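Local atomic coordinates of vinylacetyl-CoA Delta-isomerase (PDB entry 6VJR), a protein that probably dehydrates 4-hydroxybutyryl-CoA and isomerises vinylacetyl-CoA, carrying FAD, a [4Fe-4S] cluster and iron. Residues 19-23 with 24-28; 216-219 with 220-223; 404-407 with 408-412. All coordinates share one frame; numbering follows the deposited sequence.

Interaction 1 of 3, residues 19-23 with 24-28; sequences VYLFG and ELVKE
Two donors from residues 24-28 converge on the carbonyl oxygen of Val19. Val26 N gives O of Val19 a nearly straight hydrogen bond of 2.9 Å, and the CA-H of Leu25 adds a weaker contact to the same oxygen at 3.3 Å. Glu24 O is treated in a similar way: Leu21 N donates to it over 3.0 Å, and the CA-H of Tyr20 also leans on it. The return bond, Glu24 N to Leu21 O, is bent and longer at 3.2 Å, with the donor well above the carbonyl plane. These bonds close a tight beta hairpin whose two strands are joined by a type I' turn from Leu21 to Glu24. Such a turn needs positive phi at both central residues, easy for Gly23 but less so for Phe22; the backbone N of each donates to the carboxylate of Asp396 of the second subunit.

Tyr20 and Leu25 form a non-hydrogen-bonded pair, their side chains running side by side in the same direction. CD2 of Leu25 settles over one face of the Tyr20 ring, 3.9 Å from the centroid and 28° off the normal, a CH-pi contact that suits a flat ring beside the terminal methyl of a branched chain. A serine in place of Tyr20 would probably leave Leu25 CD2 without its aromatic platform and His399 of the second subunit without the ring it meets.

Val26 serves the other side of the hairpin. With CG1 anti to the backbone N (chi1 -179°), its CG2 is left to touch Leu21 CB at 3.7 Å and Val19 CG1 at 4.0 Å, a compact apolar cluster of beta-branched and leucine side chains. At the mouth of the hairpin, a water accepts from Val19 N and donates to Val26 O.

Interaction 2 of 3, residues 216-219 with 220-223; sequences AIPA and DAKG
The flat carboxylate of Asp220 meets the pyrrolidine ring of Pro218 through one oxygen: OD1 lies 3.5 Å from Pro218 CB, with CG of the proline a little farther off, and the two side chains cross at about a right angle. Two torsions bring it there. Asp220 CG sits between its own backbone N and carbonyl carbon (chi1 65°), and chi2 of -4° sets OD1 on the same side as CA, eclipsing the CB-CA bond. A second flat group, the peptide carbonyl of Pro218, receives the N-H of Ala221 from above its plane, 56° out of it, in a hydrogen bond of 3.0 Å between Ala221 N and Pro218 O.

That bond closes a type I beta turn from Pro218 to Ala221, with Ala219 and Asp220 at its corners. The residue types fit: proline opens the turn, where no N-H is asked of it, and aspartate is a common third residue of type I turns. Ala221 has a side chain small enough to fold back onto the first limb, its CB standing 3.3 Å from Pro218 O and 4.1 Å from Pro218 CG. The same methyl reaches Ile217 CB more loosely, at 4.4 Å. Beside the turn a water donates to both Ala219 O and Ala221 O, each at 2.8 Å, so the two carbonyls are tied together without direct contact.

The turn lies at the end of strand 213-218, whose Ile217 bonds through its backbone to Ile196 in the adjacent strand 195-198 and packs its side chain on Val262 and Ile264 of strand 262-265. Beyond the turn the chain passes to strand 224-228 of the other sheet, and Tyr226 of that strand hydrogen-bonds through OH to Ala219 O, holding the turn against the strand it leads into.

Interaction 3 of 3, residues 404-407 with 408-412; sequences PLLK and KYLAG
Lys408 starts its side chain against the previous turn of its own helix: CB lies 3.4 Å from Pro404 O and somewhat farther from Leu405 O. CG, set anti to the backbone N (chi1 171°), comes over one face of the Tyr409 ring, 4.0 Å above its plane and offset toward the rim. CD and CE carry the chain on in extended form until a bend at chi4 turns NZ to Asp163 and Asp165 of the second subunit, two salt bridges to one ammonium group. A long, flexible cation suits this place, since its methylene chain can lie along the Tyr409 ring while its charge reaches the aspartates of the neighbouring subunit.

Beneath it the backbone follows the regular i to i+4 pattern. Lys408 N bonds to Pro404 O at 3.0 Å, Tyr409 N to Leu405 O at 2.9 Å and Leu410 N to Leu406 O at 2.9 Å, each donor tilted somewhat from its carbonyl plane. Leu405 O also has the Tyr409 ring beside it, CD2 approaching the oxygen to 3.4 Å near the ring plane, so a weakly polarised C-H edge of the ring faces the carbonyl oxygen.

One turn apart, Leu406 and Leu410 lie side by side and point the same way, with Leu406 CD2 3.9 Å from Leu410 CD1. Both are buried: Leu406 rests on Pro392 and on Leu256 of the second subunit, Leu410 on Leu391.

Leu410 is the first residue to leave helical angles, and its O accepts from Arg421 NH1. The whole is the C-terminal turn of helix 402-409 at a subunit interface, where Leu406 and Leu410 are buried and Lys408 reaches the second subunit with its charge, the Leu410 side chain lying about 9 Å from a bound FAD.

Along the chain the three contacts come in series. Interactions 1 and 2 fall in the N-terminal half and lie near each other without touching, centres 18 Å and nearest atoms about 8 Å apart. Strand 224-228 links them: it pairs in parallel with strand 19-21 and is the strand into which the 216-223 turn leads. Interaction 3 belongs to the C-terminal half, its centre 40 Å from that of interaction 1 and 52 Å from that of interaction 2. Interactions 1 and 3 both touch the second subunit: the hairpin meets residues just ahead of helix 402-409 there, and the helix end packs on strands of the hairpin's sheet, so both probably belong to one reciprocal interface.

Interaction 1 of 3, residues 19-23 with 24-28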
loop_
_atom_site.group_PDB
_atom_site.type_symbol
_atom_site.label_atom_id
_atom_site.label_comp_id
_atom_site.label_asym_id
_atom_site.label_seq_id
_atom_site.Cartn_x
_atom_site.Cartn_y
_atom_site.Cartn_z
ATOM N N VAL A 19 8.883 35.269 25.606
ATOM C CA VAL A 19 8.069 34.304 24.873
ATOM C C VAL A 19 6.813 34.982 24.352
ATOM O O VAL A 19 6.009 35.477 25.135
ATOM C CB VAL A 19 7.675 33.090 25.732
ATOM C CG1 VAL A 19 6.774 32.122 24.985
ATOM C CG2 VAL A 19 8.879 32.385 26.304
ATOM N N TYR A 20 6.638 34.955 23.036
ATOM C CA TYR A 20 5.419 35.477 22.432
ATOM C C TYR A 20 4.475 34.332 22.085
ATOM O O TYR A 20 4.893 33.396 21.416
ATOM C CB TYR A 20 5.731 36.284 21.175
ATOM C CG TYR A 20 6.381 37.610 21.510
ATOM C CD1 TYR A 20 5.665 38.632 22.111
ATOM C CD2 TYR A 20 7.712 37.824 21.250
ATOM C CE1 TYR A 20 6.255 39.834 22.451
ATOM C CE2 TYR A 20 8.296 39.036 21.545
ATOM C CZ TYR A 20 7.575 40.048 22.157
ATOM O OH TYR A 20 8.145 41.239 22.548
ATOM N N LEU A 21 3.212 34.441 22.547
ATOM C CA LEU A 21 2.153 33.504 22.183
ATOM C C LEU A 21 0.866 34.291 22.023
ATOM O O LEU A 21 0.427 34.955 22.956
ATOM C CB LEU A 21 2.040 32.433 23.272
ATOM C CG LEU A 21 0.861 31.460 23.164
ATOM C CD1 LEU A 21 0.761 30.789 21.815
ATOM C CD2 LEU A 21 1.027 30.434 24.249
ATOM N N PHE A 22 0.269 34.229 20.817
ATOM C CA PHE A 22 -0.953 34.945 20.518
ATOM C C PHE A 22 -0.804 36.443 20.764
ATOM O O PHE A 22 -1.768 37.119 21.184
ATOM C CB PHE A 22 -2.134 34.399 21.326
ATOM C CG PHE A 22 -2.476 32.956 21.039
ATOM C CD1 PHE A 22 -2.612 32.489 19.734
ATOM C CD2 PHE A 22 -2.724 32.081 22.091
ATOM C CE1 PHE A 22 -2.956 31.166 19.498
ATOM C CE2 PHE A 22 -3.023 30.740 21.854
ATOM C CZ PHE A 22 -3.110 30.290 20.542
ATOM N N GLY A 23 0.376 36.966 20.406
ATOM C CA GLY A 23 0.630 38.393 20.437
ATOM C C GLY A 23 0.814 38.964 21.843
ATOM O O GLY A 23 0.696 40.178 22.011
ATOM N N GLU A 24 1.083 38.103 22.832
ATOM C CA GLU A 24 1.292 38.550 24.190
ATOM C C GLU A 24 2.570 37.907 24.714
ATOM O O GLU A 24 2.895 36.794 24.317
ATOM C CB GLU A 24 0.123 38.123 25.065
ATOM C CG GLU A 24 -1.210 38.702 24.634
ATOM C CD GLU A 24 -1.455 40.155 24.980
ATOM O OE1 GLU A 24 -2.490 40.648 24.495
ATOM O OE2 GLU A 24 -0.623 40.794 25.685
ATOM N N LEU A 25 3.276 38.641 25.581
ATOM C CA LEU A 25 4.361 38.053 26.334
ATOM C C LEU A 25 3.817 37.109 27.403
ATOM O O LEU A 25 2.902 37.441 28.146
ATOM C CB LEU A 25 5.124 39.166 27.009
ATOM C CG LEU A 25 6.084 39.975 26.139
ATOM C CD1 LEU A 25 6.537 41.234 26.885
ATOM C CD2 LEU A 25 7.276 39.189 25.691
ATOM N N VAL A 26 4.366 35.909 27.449
ATOM C CA VAL A 26 3.987 34.950 28.447
ATOM C C VAL A 26 4.894 35.187 29.654
ATOM O O VAL A 26 6.080 34.910 29.608
ATOM C CB VAL A 26 4.112 33.512 27.939
ATOM C CG1 VAL A 26 3.689 32.520 28.994
ATOM C CG2 VAL A 26 3.314 33.279 26.656
ATOM N N LYS A 27 4.313 35.596 30.776
ATOM C CA LYS A 27 5.116 35.944 31.936
ATOM C C LYS A 27 5.618 34.698 32.659
ATOM O O LYS A 27 6.765 34.663 33.132
ATOM C CB LYS A 27 4.274 36.909 32.786
ATOM C CG LYS A 27 3.960 38.252 32.105
ATOM C CD LYS A 27 5.162 38.946 31.459
ATOM C CE LYS A 27 4.856 40.249 30.760
ATOM N NZ LYS A 27 4.189 41.197 31.651
ATOM N N GLU A 28 4.748 33.697 32.792
ATOM C CA GLU A 28 5.135 32.491 33.490
ATOM C C GLU A 28 4.619 31.292 32.704
ATOM O O GLU A 28 3.482 30.829 32.917
ATOM C CB GLU A 28 4.580 32.500 34.907
ATOM C CG GLU A 28 5.006 31.270 35.698
ATOM C CD GLU A 28 6.510 31.037 35.633
ATOM O OE1 GLU A 28 7.213 31.811 36.359
ATOM O OE2 GLU A 28 6.958 30.145 34.827
HETATM O O HOH W 1 7.775 36.510 28.090
#

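Interaction 2 of 3, residues 216-219 with 220-223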
loop_
_atom_site.group_PDB
_atom_site.type_symbol
_atom_site.label_atom_id
_atom_site.label_comp_id
_atom_site.label_asym_id
_atom_site.label_seq_id
_atom_site.Cartn_x
_atom_site.Cartn_y
_atom_site.Cartn_z
ATOM N N ALA A 216 26.493 26.030 23.043
ATOM C CA ALA A 216 25.439 25.855 24.028
ATOM C C ALA A 216 25.123 27.211 24.647
ATOM O O ALA A 216 26.016 27.938 25.095
ATOM C CB ALA A 216 25.907 24.909 25.052
ATOM N N ILE A 217 23.833 27.500 24.739
ATOM C CA ILE A 217 23.367 28.724 25.348
ATOM C C ILE A 217 22.361 28.369 26.438
ATOM O O ILE A 217 21.562 27.434 26.284
ATOM C CB ILE A 217 22.764 29.694 24.329
ATOM C CG1 ILE A 217 21.543 29.160 23.642
ATOM C CG2 ILE A 217 23.800 30.115 23.305
ATOM C CD1 ILE A 217 20.815 30.179 22.799
ATOM N N PRO A 218 22.347 29.119 27.562
ATOM C CA PRO A 218 21.272 28.957 28.529
ATOM C C PRO A 218 19.958 29.425 27.911
ATOM O O PRO A 218 19.950 30.373 27.122
ATOM C CB PRO A 218 21.777 29.734 29.741
ATOM C CG PRO A 218 22.528 30.860 29.072
ATOM C CD PRO A 218 23.262 30.213 27.912
ATOM N N ALA A 219 18.851 28.819 28.331
ATOM C CA ALA A 219 17.569 29.185 27.751
ATOM C C ALA A 219 17.245 30.649 28.023
ATOM O O ALA A 219 16.490 31.236 27.269
ATOM C CB ALA A 219 16.459 28.325 28.308
ATOM N N ASP A 220 17.800 31.230 29.099
ATOM C CA ASP A 220 17.572 32.640 29.449
ATOM C C ASP A 220 18.635 33.596 28.894
ATOM O O ASP A 220 18.713 34.715 29.372
ATOM C CB ASP A 220 17.439 32.829 30.954
ATOM C CG ASP A 220 18.659 32.526 31.798
ATOM O OD1 ASP A 220 19.670 32.064 31.208
ATOM O OD2 ASP A 220 18.593 32.796 33.047
ATOM N N ALA A 221 19.445 33.175 27.904
ATOM C CA ALA A 221 20.436 34.040 27.283
ATOM C C ALA A 221 19.827 35.339 26.764
ATOM O O ALA A 221 18.747 35.333 26.177
ATOM C CB ALA A 221 21.113 33.313 26.163
ATOM N N LYS A 222 20.591 36.429 26.923
ATOM C CA LYS A 222 20.215 37.722 26.346
ATOM C C LYS A 222 20.265 37.648 24.820
ATOM O O LYS A 222 21.148 37.025 24.250
ATOM C CB LYS A 222 21.151 38.801 26.914
ATOM C CG LYS A 222 20.917 38.982 28.406
ATOM C CD LYS A 222 19.480 39.231 28.866
ATOM C CE LYS A 222 19.365 39.505 30.349
ATOM N NZ LYS A 222 17.963 39.543 30.774
ATOM N N GLY A 223 19.286 38.263 24.161
ATOM C CA GLY A 223 19.254 38.356 22.711
ATOM C C GLY A 223 18.359 37.299 22.068
ATOM O O GLY A 223 18.207 37.280 20.846
HETATM O O HOH W 2 16.383 33.943 26.773
#

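Interaction 3 of 3, residues 404-407 with 408-412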
loop_
_atom_site.group_PDB
_atom_site.type_symbol
_atom_site.label_atom_id
_atom_site.label_comp_id
_atom_site.label_asym_id
_atom_site.label_seq_id
_atom_site.Cartn_x
_atom_site.Cartn_y
_atom_site.Cartn_z
ATOM N N PRO A 404 -28.524 15.946 29.748
ATOM C CA PRO A 404 -29.319 14.734 29.841
ATOM C C PRO A 404 -29.681 14.084 28.504
ATOM O O PRO A 404 -29.753 12.855 28.421
ATOM C CB PRO A 404 -30.595 15.199 30.592
ATOM C CG PRO A 404 -30.103 16.395 31.374
ATOM C CD PRO A 404 -29.148 17.082 30.452
ATOM N N LEU A 405 -29.808 14.924 27.461
ATOM C CA LEU A 405 -30.067 14.455 26.116
ATOM C C LEU A 405 -28.860 13.678 25.590
ATOM O O LEU A 405 -29.027 12.651 24.971
ATOM C CB LEU A 405 -30.456 15.611 25.206
ATOM C CG LEU A 405 -31.744 16.352 25.603
ATOM C CD1 LEU A 405 -32.051 17.518 24.676
ATOM C CD2 LEU A 405 -32.951 15.449 25.687
ATOM N N LEU A 406 -27.649 14.187 25.853
ATOM C CA LEU A 406 -26.428 13.526 25.434
ATOM C C LEU A 406 -26.205 12.229 26.218
ATOM O O LEU A 406 -25.772 11.242 25.640
ATOM C CB LEU A 406 -25.255 14.474 25.554
ATOM C CG LEU A 406 -25.308 15.657 24.596
ATOM C CD1 LEU A 406 -24.211 16.647 24.875
ATOM C CD2 LEU A 406 -25.275 15.220 23.112
ATOM N N LYS A 407 -26.460 12.240 27.532
ATOM C CA LYS A 407 -26.307 11.048 28.338
ATOM C C LYS A 407 -27.254 9.940 27.869
ATOM O O LYS A 407 -26.903 8.767 27.897
ATOM C CB LYS A 407 -26.509 11.381 29.816
ATOM C CG LYS A 407 -25.403 12.236 30.388
ATOM C CD LYS A 407 -25.584 12.718 31.828
ATOM C CE LYS A 407 -24.382 13.387 32.355
ATOM N NZ LYS A 407 -24.167 14.724 31.776
ATOM N N LYS A 408 -28.433 10.316 27.404
ATOM C CA LYS A 408 -29.393 9.357 26.879
ATOM C C LYS A 408 -28.954 8.854 25.492
ATOM O O LYS A 408 -28.829 7.657 25.258
ATOM C CB LYS A 408 -30.756 10.046 26.824
ATOM C CG LYS A 408 -31.842 9.259 26.105
ATOM C CD LYS A 408 -33.162 10.006 26.073
ATOM C CE LYS A 408 -34.161 9.328 25.193
ATOM N NZ LYS A 408 -34.725 8.183 25.882
ATOM N N TYR A 409 -28.686 9.787 24.583
ATOM C CA TYR A 409 -28.567 9.445 23.171
ATOM C C TYR A 409 -27.185 8.945 22.769
ATOM O O TYR A 409 -27.097 8.273 21.744
ATOM C CB TYR A 409 -29.052 10.597 22.303
ATOM C CG TYR A 409 -30.569 10.561 22.219
ATOM C CD1 TYR A 409 -31.223 9.510 21.607
ATOM C CD2 TYR A 409 -31.350 11.542 22.798
ATOM C CE1 TYR A 409 -32.602 9.468 21.532
ATOM C CE2 TYR A 409 -32.738 11.517 22.735
ATOM C CZ TYR A 409 -33.372 10.472 22.101
ATOM O OH TYR A 409 -34.752 10.467 22.014
ATOM N N LEU A 410 -26.124 9.267 23.526
ATOM C CA LEU A 410 -24.783 8.826 23.149
ATOM C C LEU A 410 -24.347 7.576 23.913
ATOM O O LEU A 410 -23.158 7.252 24.023
ATOM C CB LEU A 410 -23.810 9.984 23.275
ATOM C CG LEU A 410 -24.147 11.190 22.402
ATOM C CD1 LEU A 410 -22.977 12.139 22.473
ATOM C CD2 LEU A 410 -24.456 10.824 20.943
ATOM N N ALA A 411 -25.339 6.853 24.421
ATOM C CA ALA A 411 -25.115 5.525 24.965
ATOM C C ALA A 411 -24.389 4.625 23.964
ATOM O O ALA A 411 -24.634 4.630 22.773
ATOM C CB ALA A 411 -26.424 4.914 25.358
ATOM N N GLY A 412 -23.504 3.802 24.475
ATOM C CA GLY A 412 -22.988 2.656 23.757
ATOM C C GLY A 412 -23.741 1.413 24.243
ATOM O O GLY A 412 -24.971 1.416 24.457
#